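PDB 2PQG: ribosome-inactivating protein 3, which is a maize member of the ribosome-inactivating protein family, with a mixed six-stranded sheet packed against helices. Local coordinates for residues A[190-193]-A[194-197]; A[209-212]-A[213-217]; A[16-19]-A[20-24]; A[120-124]-A[125-129]; A[173-176]-A[177-181]. All coordinates share one frame; numbering follows the deposited sequence.

Contact 1. Residues A[190-193]-A[194-197]; sequences FNTV and SRTV
Arg195 leaves its helix with CG anti to the carbonyl carbon, and a bend at chi3 (-56°) then folds its guanidinium back over the preceding turn, where Thr192 and Asn191 receive it. Thr192 lies under one face, toward the rim of the flat group, with its CA 3.8 Å from Arg195 NH1. Asn191 runs alongside the arginine in the same direction; its OD1 comes to the guanidinium edge, 3.7 Å from Arg195 NH2, with the amide plane turned 85° from the guanidinium. The hydrogen bond of NH2 goes instead to Arg254 O.

The apolar side of the turn is simpler. Val193 CG1 and Val197 CG2 meet at 3.7 Å, the two side chains pointing the same way one turn apart. Two firm backbone bonds accompany them: Val197 N donates to Val193 O at 2.7 Å, and Ser194 N to Phe190 O at 3.1 Å (166° at the hydrogen). Phe190, the N-cap residue, supplies with that carbonyl the first acceptor of the new helix.

Helix 191-199 follows helix 171-189 almost without a break. Helix 15-27 touches it through Asn191 and Ser194, Leu209 lies on Val193, and the Phe190 ring meets that of Trp220 at the start of helix 220-232.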
loop_
_atom_site.group_PDB
_atom_site.type_symbol
_atom_site.label_atom_id
_atom_site.label_comp_id
_atom_site.label_asym_id
_atom_site.label_seq_id
_atom_site.Cartn_x
_atom_site.Cartn_y
_atom_site.Cartn_z
ATOM N N PHE A 190 -4.622 5.772 -6.353
ATOM C CA PHE A 190 -5.275 7.069 -6.265
ATOM C C PHE A 190 -4.375 8.260 -6.509
ATOM O O PHE A 190 -3.349 8.403 -5.840
ATOM C CB PHE A 190 -5.901 7.254 -4.878
ATOM C CG PHE A 190 -6.893 6.204 -4.506
ATOM C CD1 PHE A 190 -6.475 4.955 -4.059
ATOM C CD2 PHE A 190 -8.254 6.460 -4.605
ATOM C CE1 PHE A 190 -7.407 3.975 -3.705
ATOM C CE2 PHE A 190 -9.187 5.490 -4.254
ATOM C CZ PHE A 190 -8.765 4.243 -3.806
ATOM N N ASN A 191 -4.755 9.125 -7.448
ATOM C CA ASN A 191 -3.970 10.325 -7.689
ATOM C C ASN A 191 -4.338 11.348 -6.607
ATOM O O ASN A 191 -3.716 12.403 -6.494
ATOM C CB ASN A 191 -4.202 10.895 -9.097
ATOM C CG ASN A 191 -5.650 10.843 -9.531
ATOM O OD1 ASN A 191 -6.088 11.639 -10.361
ATOM N ND2 ASN A 191 -6.396 9.896 -8.993
ATOM N N THR A 192 -5.348 11.027 -5.802
ATOM C CA THR A 192 -5.729 11.917 -4.713
ATOM C C THR A 192 -4.696 11.709 -3.591
ATOM O O THR A 192 -4.366 12.632 -2.849
ATOM C CB THR A 192 -7.178 11.618 -4.207
ATOM O OG1 THR A 192 -7.496 12.484 -3.107
ATOM C CG2 THR A 192 -7.320 10.159 -3.786
ATOM N N VAL A 193 -4.179 10.488 -3.495
ATOM C CA VAL A 193 -3.175 10.143 -2.496
ATOM C C VAL A 193 -1.780 10.570 -2.958
ATOM O O VAL A 193 -1.004 11.123 -2.175
ATOM C CB VAL A 193 -3.164 8.623 -2.215
ATOM C CG1 VAL A 193 -1.930 8.243 -1.399
ATOM C CG2 VAL A 193 -4.433 8.241 -1.467
ATOM N N SER A 194 -1.458 10.308 -4.222
ATOM C CA SER A 194 -0.162 10.691 -4.745
ATOM C C SER A 194 -0.020 12.216 -4.706
ATOM O O SER A 194 1.075 12.725 -4.469
ATOM C CB SER A 194 0.019 10.167 -6.167
ATOM O OG SER A 194 -0.997 10.648 -7.019
ATOM N N ARG A 195 -1.114 12.951 -4.921
ATOM C CA ARG A 195 -1.037 14.414 -4.864
ATOM C C ARG A 195 -0.770 14.878 -3.435
ATOM O O ARG A 195 0.039 15.768 -3.202
ATOM C CB ARG A 195 -2.327 15.074 -5.354
ATOM C CG ARG A 195 -2.561 14.995 -6.850
ATOM C CD ARG A 195 -3.516 16.091 -7.303
ATOM N NE ARG A 195 -4.782 16.050 -6.575
ATOM C CZ ARG A 195 -5.793 15.240 -6.870
ATOM N NH1 ARG A 195 -6.902 15.275 -6.142
ATOM N NH2 ARG A 195 -5.701 14.407 -7.902
ATOM N N THR A 196 -1.458 14.267 -2.477
ATOM C CA THR A 196 -1.300 14.625 -1.073
ATOM C C THR A 196 0.038 14.168 -0.508
ATOM O O THR A 196 0.686 14.915 0.230
ATOM C CB THR A 196 -2.445 14.037 -0.225
ATOM O OG1 THR A 196 -3.691 14.585 -0.676
ATOM C CG2 THR A 196 -2.256 14.377 1.253
ATOM N N VAL A 197 0.462 12.957 -0.856
ATOM C CA VAL A 197 1.736 12.459 -0.358
ATOM C C VAL A 197 2.908 13.209 -0.984
ATOM O O VAL A 197 3.929 13.404 -0.324
ATOM C CB VAL A 197 1.922 10.948 -0.621
ATOM C CG1 VAL A 197 3.324 10.514 -0.180
ATOM C CG2 VAL A 197 0.869 10.159 0.127
#

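Contact 2. Residues A[209-212]-A[213-217]; sequences LTVT and QGKQV
A threonine N-cap opens helix 211-217, and Thr210 shows the principle plainly: its OG1 accepts the backbone N of Gln213 at 3.0 Å (156° at the hydrogen), giving that early amide a partner that the helix itself has not yet supplied. The hydroxyl lies between the backbone N and the carbonyl carbon of its own residue (chi1 65°), which turns it inward over the start of the helix. The carbonyl of Thr210 serves as well, accepting Gly214 N at 3.0 Å. Regular bonds continue from there, with Lys215 N on Val211 O and Gln216 N on Thr212 O.

Around the cap the side chains cross or run together. Gln213 passes at about a right angle to Thr210, its CG 3.1 Å from Thr210 OG1. It also crosses Leu209, with Gln213 CB 3.8 Å from Leu209 CB. The amide end of Gln213 reaches back beside the backbone of Leu209 and Thr210, although its rotation is uncertain. On the exposed flank the extended Lys215 lies beside Val211 and points the same way, bringing Lys215 CD to 4.1 Å from Val211 CG1. One turn on from Thr212, Gln216 CG lies 3.0 Å from Thr212 O, and Gln216 reaches Leu244 O through a weak hydrogen bond from NE2.

Two longer helices flank this short one: Leu209, just before it, touches Thr196 of helix 191-199 and Val182 of helix 171-189, while Val217 at its end meets Val193 and Glu186 of the same two helices.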
loop_
_atom_site.group_PDB
_atom_site.type_symbol
_atom_site.label_atom_id
_atom_site.label_comp_id
_atom_site.label_asym_id
_atom_site.label_seq_id
_atom_site.Cartn_x
_atom_site.Cartn_y
_atom_site.Cartn_z
ATOM N N LEU A 209 -3.592 11.718 4.992
ATOM C CA LEU A 209 -4.800 11.862 4.192
ATOM C C LEU A 209 -6.014 12.114 5.078
ATOM O O LEU A 209 -6.127 11.558 6.171
ATOM C CB LEU A 209 -5.026 10.616 3.333
ATOM C CG LEU A 209 -3.782 10.008 2.681
ATOM C CD1 LEU A 209 -3.863 8.489 2.682
ATOM C CD2 LEU A 209 -3.603 10.539 1.268
ATOM N N THR A 210 -6.919 12.957 4.596
ATOM C CA THR A 210 -8.041 13.437 5.405
ATOM C C THR A 210 -8.924 12.195 5.679
ATOM O O THR A 210 -8.715 11.111 5.101
ATOM C CB THR A 210 -8.914 14.470 4.651
ATOM O OG1 THR A 210 -9.554 13.846 3.525
ATOM C CG2 THR A 210 -8.068 15.618 4.186
ATOM N N VAL A 211 -9.901 12.349 6.569
ATOM C CA VAL A 211 -10.815 11.266 6.909
ATOM C C VAL A 211 -11.530 10.826 5.642
ATOM O O VAL A 211 -11.639 9.628 5.344
ATOM C CB VAL A 211 -11.868 11.738 7.926
ATOM C CG1 VAL A 211 -13.065 10.781 7.947
ATOM C CG2 VAL A 211 -11.238 11.840 9.298
ATOM N N THR A 212 -12.006 11.810 4.892
ATOM C CA THR A 212 -12.735 11.544 3.663
ATOM C C THR A 212 -11.890 10.814 2.636
ATOM O O THR A 212 -12.394 9.918 1.956
ATOM C CB THR A 212 -13.275 12.850 3.047
ATOM O OG1 THR A 212 -14.174 13.468 3.976
ATOM C CG2 THR A 212 -14.004 12.564 1.737
ATOM N N GLN A 213 -10.618 11.197 2.521
ATOM C CA GLN A 213 -9.716 10.552 1.567
ATOM C C GLN A 213 -9.566 9.089 1.947
ATOM O O GLN A 213 -9.643 8.197 1.092
ATOM C CB GLN A 213 -8.337 11.209 1.575
ATOM C CG GLN A 213 -8.273 12.588 0.951
ATOM C CD GLN A 213 -6.843 13.076 0.774
ATOM O OE1 GLN A 213 -6.294 13.059 -0.332
ATOM N NE2 GLN A 213 -6.228 13.504 1.870
ATOM N N GLY A 214 -9.363 8.860 3.242
ATOM C CA GLY A 214 -9.207 7.509 3.739
ATOM C C GLY A 214 -10.412 6.647 3.415
ATOM O O GLY A 214 -10.275 5.480 3.052
ATOM N N LYS A 215 -11.602 7.214 3.543
ATOM C CA LYS A 215 -12.806 6.448 3.252
ATOM C C LYS A 215 -12.940 6.079 1.782
ATOM O O LYS A 215 -13.450 5.016 1.454
ATOM C CB LYS A 215 -14.039 7.209 3.721
ATOM C CG LYS A 215 -14.467 6.851 5.125
ATOM C CD LYS A 215 -15.145 8.040 5.757
ATOM C CE LYS A 215 -15.982 7.663 6.970
ATOM N NZ LYS A 215 -16.573 8.894 7.593
ATOM N N GLN A 216 -12.485 6.954 0.897
ATOM C CA GLN A 216 -12.560 6.675 -0.526
ATOM C C GLN A 216 -11.516 5.626 -0.855
ATOM O O GLN A 216 -11.771 4.692 -1.619
ATOM C CB GLN A 216 -12.268 7.934 -1.317
ATOM C CG GLN A 216 -13.063 9.112 -0.855
ATOM C CD GLN A 216 -12.673 10.356 -1.590
ATOM O OE1 GLN A 216 -11.530 10.813 -1.498
ATOM N NE2 GLN A 216 -13.613 10.916 -2.344
ATOM N N VAL A 217 -10.333 5.798 -0.275
ATOM C CA VAL A 217 -9.237 4.867 -0.487
ATOM C C VAL A 217 -9.683 3.448 -0.161
ATOM O O VAL A 217 -9.352 2.496 -0.879
ATOM C CB VAL A 217 -8.020 5.224 0.406
ATOM C CG1 VAL A 217 -7.039 4.063 0.447
ATOM C CG2 VAL A 217 -7.332 6.454 -0.135
#

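Contact 3. Residues A[16-19]-A[20-24]; sequences SAFI and ASVRK
Arg23 and Ile19 lie one turn apart, and the isoleucine leaves the arginine's donors to other partners. Ile19 CG2 sits over the centre of the guanidinium, 3.6 Å from Arg23 CZ, on one face of the flat group and clear of its N-H bonds. NE donates to Leu188 O and NH2 to Gly187 O, in the last turn of helix 171-189, while NH2 also reaches Ser194 OG. With its rotation fixed in this way, the arginine ties helix 15-27 to two other helices.

The amides of residues 20 to 23 are met within the helix. Ala20 N binds Ser16 O at 2.9 Å, and Ser21 N, Val22 N and Arg23 N take Ala17 O, Phe18 O and Ile19 O, each at 2.8 Å. Ser16 N, near the helix start, goes to Asp198 OD1.

Phe18 and Val22 make the apolar counterpart on the side of strand 2-7. CG of Phe18 is anti to its own amide nitrogen (chi1 -178°), which brings the ring alongside Val22. Val22 CG2 stands over its face in a CH-pi contact, 3.5 Å from the centroid and 20° off the normal; the ring also stacks with Phe6.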
loop_
_atom_site.group_PDB
_atom_site.type_symbol
_atom_site.label_atom_id
_atom_site.label_comp_id
_atom_site.label_asym_id
_atom_site.label_seq_id
_atom_site.Cartn_x
_atom_site.Cartn_y
_atom_site.Cartn_z
ATOM N N SER A 16 6.628 12.339 -6.658
ATOM C CA SER A 16 5.760 12.454 -7.836
ATOM C C SER A 16 6.397 11.839 -9.076
ATOM O O SER A 16 5.703 11.312 -9.946
ATOM C CB SER A 16 5.446 13.921 -8.121
ATOM O OG SER A 16 6.646 14.651 -8.306
ATOM N N ALA A 17 7.722 11.923 -9.146
ATOM C CA ALA A 17 8.476 11.382 -10.266
ATOM C C ALA A 17 8.406 9.862 -10.258
ATOM O O ALA A 17 8.206 9.220 -11.293
ATOM C CB ALA A 17 9.915 11.829 -10.170
ATOM N N PHE A 18 8.585 9.285 -9.080
ATOM C CA PHE A 18 8.540 7.844 -8.943
ATOM C C PHE A 18 7.150 7.321 -9.289
ATOM O O PHE A 18 7.004 6.291 -9.937
ATOM C CB PHE A 18 8.896 7.453 -7.518
ATOM C CG PHE A 18 8.920 5.983 -7.299
ATOM C CD1 PHE A 18 9.804 5.180 -8.018
ATOM C CD2 PHE A 18 8.046 5.394 -6.401
ATOM C CE1 PHE A 18 9.816 3.798 -7.840
ATOM C CE2 PHE A 18 8.043 4.018 -6.211
ATOM C CZ PHE A 18 8.931 3.213 -6.934
ATOM N N ILE A 19 6.128 8.031 -8.841
ATOM C CA ILE A 19 4.762 7.631 -9.118
ATOM C C ILE A 19 4.527 7.674 -10.628
ATOM O O ILE A 19 4.114 6.686 -11.242
ATOM C CB ILE A 19 3.767 8.580 -8.392
ATOM C CG1 ILE A 19 3.947 8.434 -6.881
ATOM C CG2 ILE A 19 2.321 8.285 -8.813
ATOM C CD1 ILE A 19 3.789 7.012 -6.398
ATOM N N ALA A 20 4.815 8.828 -11.218
ATOM C CA ALA A 20 4.635 9.032 -12.645
ATOM C C ALA A 20 5.388 7.993 -13.454
ATOM O O ALA A 20 4.909 7.545 -14.497
ATOM C CB ALA A 20 5.099 10.420 -13.031
ATOM N N SER A 21 6.568 7.613 -12.976
ATOM C CA SER A 21 7.387 6.622 -13.665
ATOM C C SER A 21 6.810 5.210 -13.519
ATOM O O SER A 21 6.715 4.463 -14.489
ATOM C CB SER A 21 8.823 6.682 -13.124
ATOM O OG SER A 21 9.608 5.606 -13.608
ATOM N N VAL A 22 6.409 4.853 -12.307
ATOM C CA VAL A 22 5.859 3.534 -12.057
ATOM C C VAL A 22 4.456 3.350 -12.672
ATOM O O VAL A 22 4.108 2.257 -13.129
ATOM C CB VAL A 22 5.844 3.237 -10.537
ATOM C CG1 VAL A 22 5.268 1.847 -10.272
ATOM C CG2 VAL A 22 7.263 3.329 -9.983
ATOM N N ARG A 23 3.642 4.399 -12.696
ATOM C CA ARG A 23 2.334 4.241 -13.307
ATOM C C ARG A 23 2.485 3.995 -14.798
ATOM O O ARG A 23 1.715 3.238 -15.383
ATOM C CB ARG A 23 1.463 5.471 -13.094
ATOM C CG ARG A 23 0.638 5.406 -11.832
ATOM C CD ARG A 23 -0.306 6.571 -11.776
ATOM N NE ARG A 23 -0.753 6.816 -10.417
ATOM C CZ ARG A 23 -1.041 8.024 -9.945
ATOM N NH1 ARG A 23 -0.930 9.089 -10.731
ATOM N NH2 ARG A 23 -1.421 8.174 -8.684
ATOM N N LYS A 24 3.477 4.639 -15.407
ATOM C CA LYS A 24 3.739 4.490 -16.839
ATOM C C LYS A 24 4.122 3.051 -17.213
ATOM O O LYS A 24 3.758 2.563 -18.287
ATOM C CB LYS A 24 4.846 5.461 -17.278
ATOM C CG LYS A 24 5.324 5.267 -18.713
ATOM C CD LYS A 24 6.229 6.404 -19.178
ATOM C CE LYS A 24 6.634 6.219 -20.637
ATOM N NZ LYS A 24 7.233 4.874 -20.858
#

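Contact 4. Residues A[120-124]-A[125-129]; sequences TVTMG and RAEMT
Glu127 curls back from the first turn of helix 125-135 onto Gly124, the N-cap residue, and the loop residues before it. The tight half of the contact lies here. Glu127 CG is 3.5 Å from Met123 C, and Glu127 CB stands 3.7 Å from Gly124 N, so the side chain lies close along the backbone. Gly124 turns the corner with a positive phi (143°) that a residue with a side chain would hardly adopt.

Toward solvent the fit is looser. A bend at chi2 (-75°) carries the glutamate carboxylate across to Thr122. There Thr122 CG2 comes 3.4 Å from Glu127 OE2, and the other carboxylate oxygen lies near Thr122 O; both residues are partly exposed. Long, weak ion pairs run from OE2 to Arg130 and from OE1 to Lys179, and the place of the charge beside a helix start probably favours it.

The buried flank is held differently. Arg125 starts off away from residues 120-124, and its guanidinium donates to three acceptors: Val8 O, Tyr13 O and the side chain of Asn202. Met123 and Met128 both lean on Met183 of helix 171-189. At the corner itself, Met128 N approaches Gly124 O at 2.9 Å, tilted 30° out of the carbonyl plane.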
loop_
_atom_site.group_PDB
_atom_site.type_symbol
_atom_site.label_atom_id
_atom_site.label_comp_id
_atom_site.label_asym_id
_atom_site.label_seq_id
_atom_site.Cartn_x
_atom_site.Cartn_y
_atom_site.Cartn_z
ATOM N N THR A 120 -4.773 8.309 10.096
ATOM C CA THR A 120 -3.826 8.190 11.211
ATOM C C THR A 120 -2.436 7.728 10.792
ATOM O O THR A 120 -1.522 7.668 11.621
ATOM C CB THR A 120 -4.330 7.210 12.293
ATOM O OG1 THR A 120 -4.661 5.955 11.687
ATOM C CG2 THR A 120 -5.552 7.780 13.004
ATOM N N VAL A 121 -2.284 7.401 9.511
ATOM C CA VAL A 121 -1.010 6.937 8.976
ATOM C C VAL A 121 -0.151 8.106 8.490
ATOM O O VAL A 121 -0.402 8.671 7.417
ATOM C CB VAL A 121 -1.241 5.941 7.819
ATOM C CG1 VAL A 121 0.093 5.417 7.297
ATOM C CG2 VAL A 121 -2.117 4.793 8.300
ATOM N N THR A 122 0.858 8.462 9.286
ATOM C CA THR A 122 1.747 9.562 8.947
ATOM C C THR A 122 2.731 9.142 7.863
ATOM O O THR A 122 3.448 8.152 8.025
ATOM C CB THR A 122 2.524 10.045 10.179
ATOM O OG1 THR A 122 1.606 10.289 11.252
ATOM C CG2 THR A 122 3.257 11.357 9.861
ATOM N N MET A 123 2.752 9.898 6.763
ATOM C CA MET A 123 3.632 9.607 5.640
ATOM C C MET A 123 4.654 10.705 5.405
ATOM O O MET A 123 4.623 11.745 6.068
ATOM C CB MET A 123 2.790 9.343 4.378
ATOM C CG MET A 123 1.744 8.253 4.574
ATOM S SD MET A 123 0.557 8.200 3.217
ATOM C CE MET A 123 -0.606 9.472 3.715
ATOM N N GLY A 124 5.542 10.470 4.447
ATOM C CA GLY A 124 6.602 11.412 4.147
ATOM C C GLY A 124 7.861 10.628 3.792
ATOM O O GLY A 124 7.906 9.396 3.900
ATOM N N ARG A 125 8.888 11.333 3.332
ATOM C CA ARG A 125 10.137 10.694 2.936
ATOM C C ARG A 125 10.834 10.146 4.175
ATOM O O ARG A 125 11.273 8.993 4.189
ATOM C CB ARG A 125 11.038 11.699 2.213
ATOM C CG ARG A 125 12.322 11.110 1.678
ATOM C CD ARG A 125 13.265 12.213 1.240
ATOM N NE ARG A 125 12.750 12.978 0.107
ATOM C CZ ARG A 125 12.666 12.512 -1.137
ATOM N NH1 ARG A 125 12.184 13.287 -2.098
ATOM N NH2 ARG A 125 13.068 11.278 -1.426
ATOM N N ALA A 126 10.918 10.967 5.220
ATOM C CA ALA A 126 11.560 10.525 6.456
ATOM C C ALA A 126 10.833 9.297 7.005
ATOM O O ALA A 126 11.461 8.367 7.517
ATOM C CB ALA A 126 11.555 11.648 7.488
ATOM N N GLU A 127 9.506 9.310 6.892
ATOM C CA GLU A 127 8.662 8.210 7.348
ATOM C C GLU A 127 8.939 6.955 6.527
ATOM O O GLU A 127 8.905 5.844 7.053
ATOM C CB GLU A 127 7.183 8.578 7.206
ATOM C CG GLU A 127 6.704 9.737 8.076
ATOM C CD GLU A 127 6.548 9.353 9.538
ATOM O OE1 GLU A 127 6.524 8.135 9.847
ATOM O OE2 GLU A 127 6.435 10.279 10.378
ATOM N N MET A 128 9.202 7.131 5.234
ATOM C CA MET A 128 9.496 5.997 4.361
ATOM C C MET A 128 10.925 5.480 4.595
ATOM O O MET A 128 11.194 4.283 4.455
ATOM C CB MET A 128 9.324 6.393 2.894
ATOM C CG MET A 128 9.451 5.221 1.936
ATOM S SD MET A 128 9.284 5.697 0.194
ATOM C CE MET A 128 7.525 5.865 0.012
ATOM N N THR A 129 11.837 6.387 4.941
ATOM C CA THR A 129 13.228 6.017 5.218
ATOM C C THR A 129 13.301 5.098 6.447
ATOM O O THR A 129 13.957 4.061 6.411
ATOM C CB THR A 129 14.109 7.274 5.464
ATOM O OG1 THR A 129 14.136 8.070 4.274
ATOM C CG2 THR A 129 15.543 6.875 5.828
#

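Contact 5. Residues A[173-176]-A[177-181]; sequences TKSK and LVKLV
Thr173 and Leu177 give the apolar part of this turn: their side chains lie next to each other and point the same way, with Thr173 CG2 3.7 Å from Leu177 CD1. Val178 packs against main chain instead. Its CG1 takes the crowded position between amide nitrogen and carbonyl carbon (chi1 76°), and there it comes 3.3 Å from Ser175 O. Lys179 likewise lays its aliphatic chain over the preceding turn, CG 3.2 Å from Ser175 O.

Backbone bonds form a second class, and they change along the helix. Leu177 N meets Thr173 O at 2.8 Å, and Val178 N meets Lys174 O at 3.1 Å. Then Lys176 O takes two weak bonds, from Lys179 N at 3.3 Å and Leu180 N at 3.5 Å, next to Val178, whose psi of -8° departs from the helical value.

Lysine ammonium groups supply the polar class. That of Lys179 is hydrogen-bonded to Thr122 O, and Lys174 makes a salt bridge with Asp168.

Helix 171-189 runs through the middle of the fold here. Leu135 of helix 125-135 meets Thr173 and Leu177, helix 109-112 meets Lys174 and Val178, and strand 74-78 receives Leu177 on Phe77 and Val181 on Leu74.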
loop_
_atom_site.group_PDB
_atom_site.type_symbol
_atom_site.label_atom_id
_atom_site.label_comp_id
_atom_site.label_asym_id
_atom_site.label_seq_id
_atom_site.Cartn_x
_atom_site.Cartn_y
_atom_site.Cartn_z
ATOM N N THR A 173 6.162 -3.509 13.072
ATOM C CA THR A 173 6.143 -3.933 11.685
ATOM C C THR A 173 4.811 -3.530 11.035
ATOM O O THR A 173 4.797 -2.956 9.949
ATOM C CB THR A 173 6.324 -5.460 11.573
ATOM O OG1 THR A 173 7.636 -5.818 12.018
ATOM C CG2 THR A 173 6.149 -5.920 10.143
ATOM N N LYS A 174 3.692 -3.823 11.687
ATOM C CA LYS A 174 2.402 -3.448 11.114
ATOM C C LYS A 174 2.367 -1.961 10.802
ATOM O O LYS A 174 1.766 -1.531 9.821
ATOM C CB LYS A 174 1.259 -3.756 12.080
ATOM C CG LYS A 174 1.021 -5.215 12.321
ATOM C CD LYS A 174 -0.263 -5.392 13.091
ATOM C CE LYS A 174 -0.337 -6.760 13.709
ATOM N NZ LYS A 174 -1.310 -6.743 14.827
ATOM N N SER A 175 3.015 -1.180 11.656
ATOM C CA SER A 175 3.053 0.264 11.516
ATOM C C SER A 175 3.854 0.711 10.304
ATOM O O SER A 175 3.398 1.552 9.536
ATOM C CB SER A 175 3.633 0.877 12.787
ATOM O OG SER A 175 3.790 2.270 12.645
ATOM N N LYS A 176 5.046 0.146 10.143
ATOM C CA LYS A 176 5.916 0.482 9.021
ATOM C C LYS A 176 5.313 -0.017 7.704
ATOM O O LYS A 176 5.412 0.646 6.662
ATOM C CB LYS A 176 7.294 -0.132 9.248
ATOM C CG LYS A 176 7.992 0.424 10.501
ATOM C CD LYS A 176 8.201 1.928 10.352
ATOM C CE LYS A 176 8.916 2.563 11.535
ATOM N NZ LYS A 176 7.975 2.882 12.631
ATOM N N LEU A 177 4.665 -1.177 7.755
ATOM C CA LEU A 177 4.052 -1.739 6.564
ATOM C C LEU A 177 2.873 -0.934 6.041
ATOM O O LEU A 177 2.746 -0.748 4.834
ATOM C CB LEU A 177 3.627 -3.189 6.812
ATOM C CG LEU A 177 4.762 -4.212 6.663
ATOM C CD1 LEU A 177 4.261 -5.613 6.950
ATOM C CD2 LEU A 177 5.333 -4.129 5.247
ATOM N N VAL A 178 2.021 -0.437 6.935
ATOM C CA VAL A 178 0.861 0.336 6.493
ATOM C C VAL A 178 1.230 1.745 6.017
ATOM O O VAL A 178 0.393 2.460 5.477
ATOM C CB VAL A 178 -0.223 0.420 7.602
ATOM C CG1 VAL A 178 0.197 1.413 8.667
ATOM C CG2 VAL A 178 -1.576 0.767 6.985
ATOM N N LYS A 179 2.479 2.148 6.212
ATOM C CA LYS A 179 2.907 3.460 5.748
ATOM C C LYS A 179 3.291 3.314 4.277
ATOM O O LYS A 179 3.057 4.221 3.464
ATOM C CB LYS A 179 4.113 3.954 6.544
ATOM C CG LYS A 179 3.815 4.301 7.984
ATOM C CD LYS A 179 5.069 4.768 8.694
ATOM C CE LYS A 179 4.752 5.267 10.090
ATOM N NZ LYS A 179 3.691 6.302 10.054
ATOM N N LEU A 180 3.874 2.163 3.940
ATOM C CA LEU A 180 4.297 1.884 2.569
ATOM C C LEU A 180 3.110 1.471 1.709
ATOM O O LEU A 180 3.078 1.749 0.513
ATOM C CB LEU A 180 5.361 0.782 2.551
ATOM C CG LEU A 180 6.635 1.068 3.354
ATOM C CD1 LEU A 180 7.555 -0.147 3.285
ATOM C CD2 LEU A 180 7.335 2.320 2.821
ATOM N N VAL A 181 2.140 0.806 2.328
ATOM C CA VAL A 181 0.948 0.372 1.619
ATOM C C VAL A 181 0.207 1.600 1.104
ATOM O O VAL A 181 -0.223 1.626 -0.043
ATOM C CB VAL A 181 0.010 -0.461 2.532
ATOM C CG1 VAL A 181 -1.296 -0.769 1.804
ATOM C CG2 VAL A 181 0.693 -1.763 2.927
#

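Along the chain the order is contact 3, 4, 5, 1, 2, each closing before the next opens, and all belong to the ribosome-inactivating protein fold. Contacts 4 and 5 are the nearest pair, their centres about 9 Å apart, joined where the loop before helix 125-135 rests on helix 171-189. Contact 1 lies between contacts 2 and 3, about 11 and 12 Å from them centre to centre, and touches both; contacts 2 and 3 are about 22 Å apart and do not touch. Met123 extends contact 4 to Val197 and Leu209. Short-range turns and caps thus form a chain of touching contacts, 3-1-2 and 1-4-5, that links helices 15-27, 191-199, 211-217, 125-135 and 171-189.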